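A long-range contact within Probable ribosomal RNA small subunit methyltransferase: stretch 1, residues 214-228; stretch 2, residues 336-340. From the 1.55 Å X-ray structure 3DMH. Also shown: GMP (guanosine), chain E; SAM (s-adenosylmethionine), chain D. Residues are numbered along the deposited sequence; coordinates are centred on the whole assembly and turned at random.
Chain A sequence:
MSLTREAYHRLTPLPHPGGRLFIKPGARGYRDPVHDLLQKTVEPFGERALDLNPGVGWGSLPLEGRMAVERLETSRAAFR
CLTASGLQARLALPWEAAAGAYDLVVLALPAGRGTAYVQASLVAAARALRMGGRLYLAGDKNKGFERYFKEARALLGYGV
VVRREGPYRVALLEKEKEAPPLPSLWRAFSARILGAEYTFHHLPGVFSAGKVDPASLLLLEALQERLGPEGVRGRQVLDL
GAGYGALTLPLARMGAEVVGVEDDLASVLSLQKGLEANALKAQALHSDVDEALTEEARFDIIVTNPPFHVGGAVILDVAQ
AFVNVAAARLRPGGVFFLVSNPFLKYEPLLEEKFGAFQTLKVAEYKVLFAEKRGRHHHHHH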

ATOM      1  N   PRO A 214     -16.325  -9.101   1.894  1.00 19.93           N
ATOM      2  CA  PRO A 214     -17.101 -10.277   1.476  1.00 20.36           C
ATOM      3  C   PRO A 214     -16.358 -11.155   0.451  1.00 20.29           C
ATOM      4  O   PRO A 214     -16.543 -12.372   0.445  1.00 20.92           O
ATOM      5  CB  PRO A 214     -18.365  -9.660   0.869  1.00 20.28           C
ATOM      6  CG  PRO A 214     -18.509  -8.326   1.609  1.00 21.23           C
ATOM      7  CD  PRO A 214     -17.092  -7.848   1.767  1.00 20.14           C
ATOM      8  N   ALA A 215     -15.504 -10.559  -0.387  1.00 19.98           N
ATOM      9  CA  ALA A 215     -14.743 -11.340  -1.361  1.00 19.26           C
ATOM     10  C   ALA A 215     -13.768 -12.295  -0.668  1.00 19.77           C
ATOM     11  O   ALA A 215     -13.582 -13.444  -1.103  1.00 19.99           O
ATOM     12  CB  ALA A 215     -13.987 -10.413  -2.328  1.00 19.10           C
ATOM     13  N   SER A 216     -13.124 -11.799   0.388  1.00 19.56           N
ATOM     14  CA  SER A 216     -12.192 -12.608   1.178  1.00 20.24           C
ATOM     15  C   SER A 216     -12.923 -13.778   1.855  1.00 20.79           C
ATOM     16  O   SER A 216     -12.434 -14.916   1.846  1.00 20.68           O
ATOM     17  CB  SER A 216     -11.494 -11.731   2.217  1.00 19.67           C
ATOM     18  OG  SER A 216     -10.831 -10.636   1.604  1.00 22.80           O
ATOM     19  N   LEU A 217     -14.098 -13.500   2.426  1.00 20.73           N
ATOM     20  CA  LEU A 217     -14.946 -14.561   2.997  1.00 21.35           C
ATOM     21  C   LEU A 217     -15.282 -15.609   1.940  1.00 21.03           C
ATOM     22  O   LEU A 217     -15.219 -16.801   2.209  1.00 21.73           O
ATOM     23  CB  LEU A 217     -16.241 -13.992   3.593  1.00 21.60           C
ATOM     24  CG  LEU A 217     -16.071 -13.110   4.827  1.00 24.30           C
ATOM     25  CD1 LEU A 217     -17.411 -12.524   5.243  1.00 25.38           C
ATOM     26  CD2 LEU A 217     -15.457 -13.915   5.978  1.00 26.78           C
ATOM     27  N   LEU A 218     -15.631 -15.161   0.739  1.00 20.58           N
ATOM     28  CA  LEU A 218     -15.984 -16.080  -0.353  1.00 20.90           C
ATOM     29  C   LEU A 218     -14.822 -16.986  -0.769  1.00 20.42           C
ATOM     30  O   LEU A 218     -15.014 -18.181  -1.027  1.00 20.07           O
ATOM     31  CB  LEU A 218     -16.483 -15.295  -1.562  1.00 21.29           C
ATOM     32  CG  LEU A 218     -17.227 -16.111  -2.620  1.00 21.12           C
ATOM     33  CD1 LEU A 218     -18.563 -16.670  -2.069  1.00 20.15           C
ATOM     34  CD2 LEU A 218     -17.446 -15.269  -3.880  1.00 21.55           C
ATOM     35  N   LEU A 219     -13.617 -16.416  -0.829  1.00 19.93           N
ATOM     36  CA  LEU A 219     -12.427 -17.199  -1.143  1.00 19.41           C
ATOM     37  C   LEU A 219     -12.229 -18.282  -0.086  1.00 19.71           C
ATOM     38  O   LEU A 219     -12.008 -19.436  -0.429  1.00 19.87           O
ATOM     39  CB  LEU A 219     -11.178 -16.301  -1.217  1.00 18.87           C
ATOM     40  CG  LEU A 219      -9.913 -17.026  -1.689  1.00 19.60           C
ATOM     41  CD1 LEU A 219      -9.019 -16.039  -2.453  1.00 18.22           C
ATOM     42  CD2 LEU A 219      -9.133 -17.707  -0.550  1.00 19.95           C
ATOM     43  N   LEU A 220     -12.340 -17.910   1.189  1.00 20.10           N
ATOM     44  CA  LEU A 220     -12.134 -18.861   2.296  1.00 20.12           C
ATOM     45  C   LEU A 220     -13.182 -19.966   2.300  1.00 20.93           C
ATOM     46  O   LEU A 220     -12.855 -21.129   2.538  1.00 19.83           O
ATOM     47  CB  LEU A 220     -12.077 -18.142   3.649  1.00 20.75           C
ATOM     48  CG  LEU A 220     -10.845 -17.258   3.905  1.00 20.42           C
ATOM     49  CD1 LEU A 220     -11.006 -16.504   5.229  1.00 22.60           C
ATOM     50  CD2 LEU A 220      -9.575 -18.102   3.917  1.00 23.76           C
ATOM     51  N   GLU A 221     -14.432 -19.605   2.012  1.00 20.59           N
ATOM     52  CA  GLU A 221     -15.505 -20.596   1.881  1.00 21.72           C
ATOM     53  C   GLU A 221     -15.207 -21.577   0.749  1.00 21.21           C
ATOM     54  O   GLU A 221     -15.327 -22.791   0.938  1.00 21.70           O
ATOM     55  CB  GLU A 221     -16.852 -19.904   1.695  1.00 21.74           C
ATOM     56  CG  GLU A 221     -17.279 -19.128   2.930  1.00 26.65           C
ATOM     57  CD  GLU A 221     -18.434 -18.170   2.678  1.00 31.37           C
ATOM     58  OE1 GLU A 221     -18.680 -17.804   1.506  1.00 32.90           O
ATOM     59  OE2 GLU A 221     -19.082 -17.770   3.666  1.00 33.61           O
ATOM     60  N   ALA A 222     -14.789 -21.056  -0.404  1.00 20.95           N
ATOM     61  CA  ALA A 222     -14.463 -21.891  -1.560  1.00 20.85           C
ATOM     62  C   ALA A 222     -13.280 -22.805  -1.237  1.00 21.15           C
ATOM     63  O   ALA A 222     -13.279 -23.985  -1.596  1.00 20.59           O
ATOM     64  CB  ALA A 222     -14.143 -21.032  -2.774  1.00 20.50           C
ATOM     65  N   LEU A 223     -12.291 -22.237  -0.547  1.00 20.91           N
ATOM     66  CA  LEU A 223     -11.095 -22.964  -0.143  1.00 21.23           C
ATOM     67  C   LEU A 223     -11.433 -24.111   0.789  1.00 21.56           C
ATOM     68  O   LEU A 223     -11.030 -25.249   0.540  1.00 21.76           O
ATOM     69  CB  LEU A 223     -10.075 -22.010   0.511  1.00 21.01           C
ATOM     70  CG  LEU A 223      -8.703 -22.579   0.894  1.00 22.35           C
ATOM     71  CD1 LEU A 223      -7.643 -21.502   0.754  1.00 22.33           C
ATOM     72  CD2 LEU A 223      -8.698 -23.157   2.311  1.00 23.01           C
ATOM     73  N   GLN A 224     -12.193 -23.822   1.845  1.00 22.16           N
ATOM     74  CA  GLN A 224     -12.554 -24.864   2.805  1.00 22.90           C
ATOM     75  C   GLN A 224     -13.422 -25.956   2.171  1.00 23.64           C
ATOM     76  O   GLN A 224     -13.281 -27.134   2.503  1.00 23.70           O
ATOM     77  CB  GLN A 224     -13.228 -24.302   4.059  1.00 23.27           C
ATOM     78  CG  GLN A 224     -13.595 -25.412   5.060  1.00 25.11           C
ATOM     79  CD  GLN A 224     -13.818 -24.937   6.479  1.00 29.32           C
ATOM     80  OE1 GLN A 224     -14.952 -24.889   6.957  1.00 31.85           O
ATOM     81  NE2 GLN A 224     -12.735 -24.606   7.171  1.00 31.37           N
ATOM     82  N   GLU A 225     -14.301 -25.571   1.249  1.00 24.50           N
ATOM     83  CA  GLU A 225     -15.159 -26.554   0.572  1.00 26.11           C
ATOM     84  C   GLU A 225     -14.332 -27.474  -0.322  1.00 26.42           C
ATOM     85  O   GLU A 225     -14.586 -28.681  -0.393  1.00 26.10           O
ATOM     86  CB  GLU A 225     -16.252 -25.867  -0.250  1.00 26.20           C
ATOM     87  CG  GLU A 225     -17.352 -25.234   0.590  1.00 27.56           C
ATOM     88  CD  GLU A 225     -18.317 -24.383  -0.219  1.00 28.40           C
ATOM     89  OE1 GLU A 225     -18.120 -24.226  -1.446  1.00 31.74           O
ATOM     90  OE2 GLU A 225     -19.283 -23.868   0.386  1.00 32.75           O
ATOM     91  N   ARG A 226     -13.342 -26.894  -0.993  1.00 27.14           N
ATOM     92  CA  ARG A 226     -12.478 -27.619  -1.915  1.00 27.97           C
ATOM     93  C   ARG A 226     -11.494 -28.539  -1.187  1.00 27.78           C
ATOM     94  O   ARG A 226     -11.353 -29.711  -1.555  1.00 28.19           O
ATOM     95  CB  ARG A 226     -11.731 -26.615  -2.802  1.00 28.25           C
ATOM     96  CG  ARG A 226     -10.669 -27.201  -3.724  1.00 30.77           C
ATOM     97  CD  ARG A 226     -11.218 -27.482  -5.099  1.00 34.07           C
ATOM     98  NE  ARG A 226     -10.287 -28.271  -5.900  1.00 35.40           N
ATOM     99  CZ  ARG A 226     -10.495 -28.627  -7.163  1.00 35.57           C
ATOM    100  NH1 ARG A 226     -11.606 -28.252  -7.790  1.00 36.23           N
ATOM    101  NH2 ARG A 226      -9.589 -29.357  -7.804  1.00 35.88           N
ATOM    102  N   LEU A 227     -10.833 -28.015  -0.154  1.00 27.83           N
ATOM    103  CA  LEU A 227      -9.741 -28.730   0.521  1.00 27.66           C
ATOM    104  C   LEU A 227     -10.151 -29.432   1.821  1.00 28.49           C
ATOM    105  O   LEU A 227      -9.417 -30.290   2.317  1.00 28.09           O
ATOM    106  CB  LEU A 227      -8.558 -27.787   0.806  1.00 27.61           C
ATOM    107  CG  LEU A 227      -7.991 -26.937  -0.336  1.00 26.19           C
ATOM    108  CD1 LEU A 227      -6.786 -26.148   0.149  1.00 25.66           C
ATOM    109  CD2 LEU A 227      -7.614 -27.760  -1.558  1.00 27.33           C
ATOM    110  N   GLY A 228     -11.299 -29.052   2.381  1.00 29.10           N
ATOM    111  CA  GLY A 228     -11.737 -29.582   3.680  1.00 30.18           C
ATOM    112  C   GLY A 228     -11.133 -28.790   4.830  1.00 31.08           C
ATOM    113  O   GLY A 228     -10.126 -28.105   4.642  1.00 31.27           O
ATOM    114  N   PHE A 336      -3.856 -22.716  -6.335  1.00 20.34           N
ATOM    115  CA  PHE A 336      -3.981 -21.256  -6.335  1.00 20.20           C
ATOM    116  C   PHE A 336      -5.451 -20.869  -6.272  1.00 19.95           C
ATOM    117  O   PHE A 336      -6.270 -21.395  -7.044  1.00 20.81           O
ATOM    118  CB  PHE A 336      -3.366 -20.731  -7.625  1.00 19.93           C
ATOM    119  CG  PHE A 336      -3.425 -19.234  -7.794  1.00 20.04           C
ATOM    120  CD1 PHE A 336      -3.075 -18.380  -6.744  1.00 18.97           C
ATOM    121  CD2 PHE A 336      -3.789 -18.684  -9.020  1.00 20.81           C
ATOM    122  CE1 PHE A 336      -3.084 -16.984  -6.908  1.00 20.69           C
ATOM    123  CE2 PHE A 336      -3.810 -17.295  -9.211  1.00 19.79           C
ATOM    124  CZ  PHE A 336      -3.451 -16.439  -8.156  1.00 20.57           C
ATOM    125  N   PHE A 337      -5.783 -19.948  -5.365  1.00 19.39           N
ATOM    126  CA  PHE A 337      -7.137 -19.402  -5.252  1.00 19.17           C
ATOM    127  C   PHE A 337      -7.070 -17.889  -5.412  1.00 19.31           C
ATOM    128  O   PHE A 337      -6.277 -17.238  -4.720  1.00 19.58           O
ATOM    129  CB  PHE A 337      -7.743 -19.672  -3.865  1.00 19.74           C
ATOM    130  CG  PHE A 337      -7.987 -21.111  -3.571  1.00 18.72           C
ATOM    131  CD1 PHE A 337      -9.255 -21.670  -3.724  1.00 18.37           C
ATOM    132  CD2 PHE A 337      -6.946 -21.925  -3.131  1.00 19.91           C
ATOM    133  CE1 PHE A 337      -9.468 -23.016  -3.445  1.00 19.23           C
ATOM    134  CE2 PHE A 337      -7.155 -23.253  -2.841  1.00 20.24           C
ATOM    135  CZ  PHE A 337      -8.425 -23.811  -2.999  1.00 20.74           C
ATOM    136  N   LEU A 338      -7.907 -17.335  -6.291  1.00 19.00           N
ATOM    137  CA  LEU A 338      -7.953 -15.886  -6.511  1.00 19.09           C
ATOM    138  C   LEU A 338      -9.398 -15.414  -6.512  1.00 19.13           C
ATOM    139  O   LEU A 338     -10.260 -16.075  -7.088  1.00 19.45           O
ATOM    140  CB  LEU A 338      -7.296 -15.559  -7.856  1.00 19.22           C
ATOM    141  CG  LEU A 338      -7.331 -14.108  -8.346  1.00 20.44           C
ATOM    142  CD1 LEU A 338      -6.117 -13.764  -9.213  1.00 21.45           C
ATOM    143  CD2 LEU A 338      -8.623 -13.876  -9.126  1.00 21.60           C
ATOM    144  N   VAL A 339      -9.675 -14.279  -5.878  1.00 19.40           N
ATOM    145  CA  VAL A 339     -11.047 -13.760  -5.878  1.00 18.94           C
ATOM    146  C   VAL A 339     -11.065 -12.358  -6.475  1.00 19.08           C
ATOM    147  O   VAL A 339     -10.169 -11.548  -6.196  1.00 19.32           O
ATOM    148  CB  VAL A 339     -11.688 -13.824  -4.464  1.00 18.80           C
ATOM    149  CG1 VAL A 339     -10.946 -12.935  -3.460  1.00 18.88           C
ATOM    150  CG2 VAL A 339     -13.180 -13.459  -4.508  1.00 19.44           C
ATOM    151  N   SER A 340     -12.076 -12.080  -7.311  1.00 18.88           N
ATOM    152  CA  SER A 340     -12.182 -10.767  -7.924  1.00 19.47           C
ATOM    153  C   SER A 340     -13.611 -10.408  -8.317  1.00 19.21           C
ATOM    154  O   SER A 340     -14.521 -11.221  -8.216  1.00 19.49           O
ATOM    155  CB  SER A 340     -11.295 -10.677  -9.163  1.00 20.93           C
ATOM    156  OG  SER A 340     -11.887 -11.297 -10.276  1.00 22.79           O
TER
HETATM  157  C4' GMP E 385     -18.128  -3.978  -3.995  1.00 35.04           C
HETATM  158  O4' GMP E 385     -17.027  -4.771  -4.458  1.00 34.35           O
HETATM  159  C3' GMP E 385     -17.602  -2.560  -3.851  1.00 35.10           C
HETATM  160  O3' GMP E 385     -17.256  -2.366  -2.474  1.00 37.19           O
HETATM  161  C2' GMP E 385     -16.342  -2.549  -4.698  1.00 33.44           C
HETATM  162  O2' GMP E 385     -15.385  -1.611  -4.206  1.00 35.73           O
HETATM  163  C1' GMP E 385     -15.841  -3.974  -4.539  1.00 30.01           C
HETATM  164  N9  GMP E 385     -15.035  -4.505  -5.658  1.00 28.75           N
HETATM  165  C8  GMP E 385     -15.119  -4.207  -6.966  1.00 27.39           C
HETATM  166  N7  GMP E 385     -14.221  -4.920  -7.694  1.00 28.28           N
HETATM  167  C5  GMP E 385     -13.551  -5.720  -6.835  1.00 27.09           C
HETATM  168  C6  GMP E 385     -12.463  -6.730  -6.919  1.00 27.64           C
HETATM  169  O6  GMP E 385     -11.947  -7.029  -8.016  1.00 26.21           O
HETATM  170  N1  GMP E 385     -12.059  -7.308  -5.773  1.00 26.73           N
HETATM  171  C2  GMP E 385     -12.597  -7.011  -4.565  1.00 27.53           C
HETATM  172  N2  GMP E 385     -12.156  -7.617  -3.436  1.00 26.43           N
HETATM  173  N3  GMP E 385     -13.596  -6.096  -4.415  1.00 26.36           N
HETATM  174  C4  GMP E 385     -14.096  -5.444  -5.495  1.00 27.70           C
HETATM  175  N   SAM D 384      -5.745  -9.997   1.672  1.00 16.82           N
HETATM  176  CA  SAM D 384      -6.433  -8.815   2.298  1.00 17.87           C
HETATM  177  C   SAM D 384      -7.914  -9.106   2.401  1.00 18.59           C
HETATM  178  O   SAM D 384      -8.322 -10.088   1.764  1.00 19.76           O
HETATM  179  OXT SAM D 384      -8.646  -8.355   3.067  1.00 19.44           O
HETATM  180  CB  SAM D 384      -6.242  -7.550   1.458  1.00 17.79           C
HETATM  181  CG  SAM D 384      -6.767  -7.619   0.022  1.00 17.65           C
HETATM  182  SD  SAM D 384      -6.592  -6.017  -0.828  1.00 19.20           S
HETATM  183  CE  SAM D 384      -7.837  -6.164  -2.142  1.00 19.57           C
HETATM  184  C5' SAM D 384      -5.068  -6.146  -1.809  1.00 17.16           C
HETATM  185  C4' SAM D 384      -3.818  -5.972  -0.962  1.00 15.33           C
HETATM  186  O4' SAM D 384      -2.737  -5.994  -1.890  1.00 13.93           O
HETATM  187  C3' SAM D 384      -3.743  -4.656  -0.176  1.00 14.02           C
HETATM  188  O3' SAM D 384      -3.521  -4.882   1.210  1.00 13.83           O
HETATM  189  C2' SAM D 384      -2.586  -3.912  -0.850  1.00 13.48           C
HETATM  190  O2' SAM D 384      -1.868  -3.023  -0.016  1.00 14.54           O
HETATM  191  C1' SAM D 384      -1.778  -5.108  -1.349  1.00 13.93           C
HETATM  192  N9  SAM D 384      -0.815  -4.721  -2.362  1.00 11.94           N
HETATM  193  C8  SAM D 384      -0.903  -3.708  -3.314  1.00 13.52           C
HETATM  194  N7  SAM D 384       0.217  -3.722  -4.079  1.00 12.59           N
HETATM  195  C5  SAM D 384       1.029  -4.730  -3.604  1.00 11.05           C
HETATM  196  C6  SAM D 384       2.305  -5.185  -3.955  1.00 11.86           C
HETATM  197  N6  SAM D 384       3.010  -4.600  -4.933  1.00 12.42           N
HETATM  198  N1  SAM D 384       2.825  -6.246  -3.250  1.00 12.34           N
HETATM  199  C2  SAM D 384       2.133  -6.842  -2.220  1.00 12.71           C
HETATM  200  N3  SAM D 384       0.889  -6.374  -1.813  1.00 12.22           N
HETATM  201  C4  SAM D 384       0.369  -5.347  -2.521  1.00 11.34           C

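The contact sets one face of a helix, residues 214-227, against a strand, residues 336-340, the closest touching residues being 110 positions apart in sequence. The two axes approach to 8.3 Å, and their N-to-C directions differ by 149°, so the segments run roughly antiparallel but visibly oblique. The closest backbone register is Leu-219 with Val-339, whose CA atoms lie 6.0 Å apart. Within the helix, amides from Leu-218 onward bond to the carbonyl four residues back, such as Leu-223 N to Leu-219 O at 2.8 Å; no hydrogen bond crosses to the strand. What holds the pair together is therefore apolar packing, which buries 408 Å² counted over both sides.

Strand alternation decides which side chains take part. The CA-to-CB bonds of Phe-337 and Val-339 point toward the helix, whereas those of Leu-338 and Ser-340 point away. The two inward residues form the bumps, Phe-337 with 132 Å² covered and Val-339 with 89 Å².

Val-339 fits against the early part of the helix, where Ala-215 presents only a methyl group. Both methyls lie against Ala-215 (Val-339 CG2 3.4 Å and CG1 3.6 Å from Ala-215 O), with Val-339 CG2 also 3.8 Å from Ala-215 CB, and Val-339 CG1 also meets Leu-219 CD1 at 3.8 Å. The Ala-215 oxygen already accepts from Leu-219 N at 3.0 Å, and its approach to the valine methyls is a packing contact. Val-339 thus sits across one helical turn, touching residues four apart.

Leu-219 is the bump offered in return. With 70 Å² covered, the most of any helix residue here, it extends into the space between the two inward strand side chains. Besides the CD1 contact with Val-339, its CG lies 4.1 Å from Phe-337 CB, and CD1 lies 3.8 Å from Phe-337 O and 4.1 Å from Leu-338 C. The leucine consequently packs on the strand backbone as well as on the side chains flanking it.

Phe-337 fills the hollow farther along the helix. Its chi1 of -66° (m) carries the ring among Ala-222, Leu-223, Arg-226 and Leu-227. Leu-223 CD1 stands over one ring face, 4.2 Å from the centroid and 20° off the normal, a CH-pi arrangement in which a methyl group meets the aromatic pi cloud. Phe-337 CE1 also comes to 3.7 Å from Leu-223 CA, showing that the ring reaches the helix backbone. Near the ring plane, the aliphatic part of Arg-226 borders the edge, with CG 4.1 Å from Phe-337 CZ; its guanidinium NH1 is hydrogen-bonded elsewhere in the structure. Leu-227 CG lies 4.1 Å from the same CZ atom.

Ser-216 points away from the strand, and its OG donates a 2.6 Å hydrogen bond to O of SAM, consistent with the methyltransferase name. Gly-228 ends the run with a positive phi of 85°, and touches nothing on the strand.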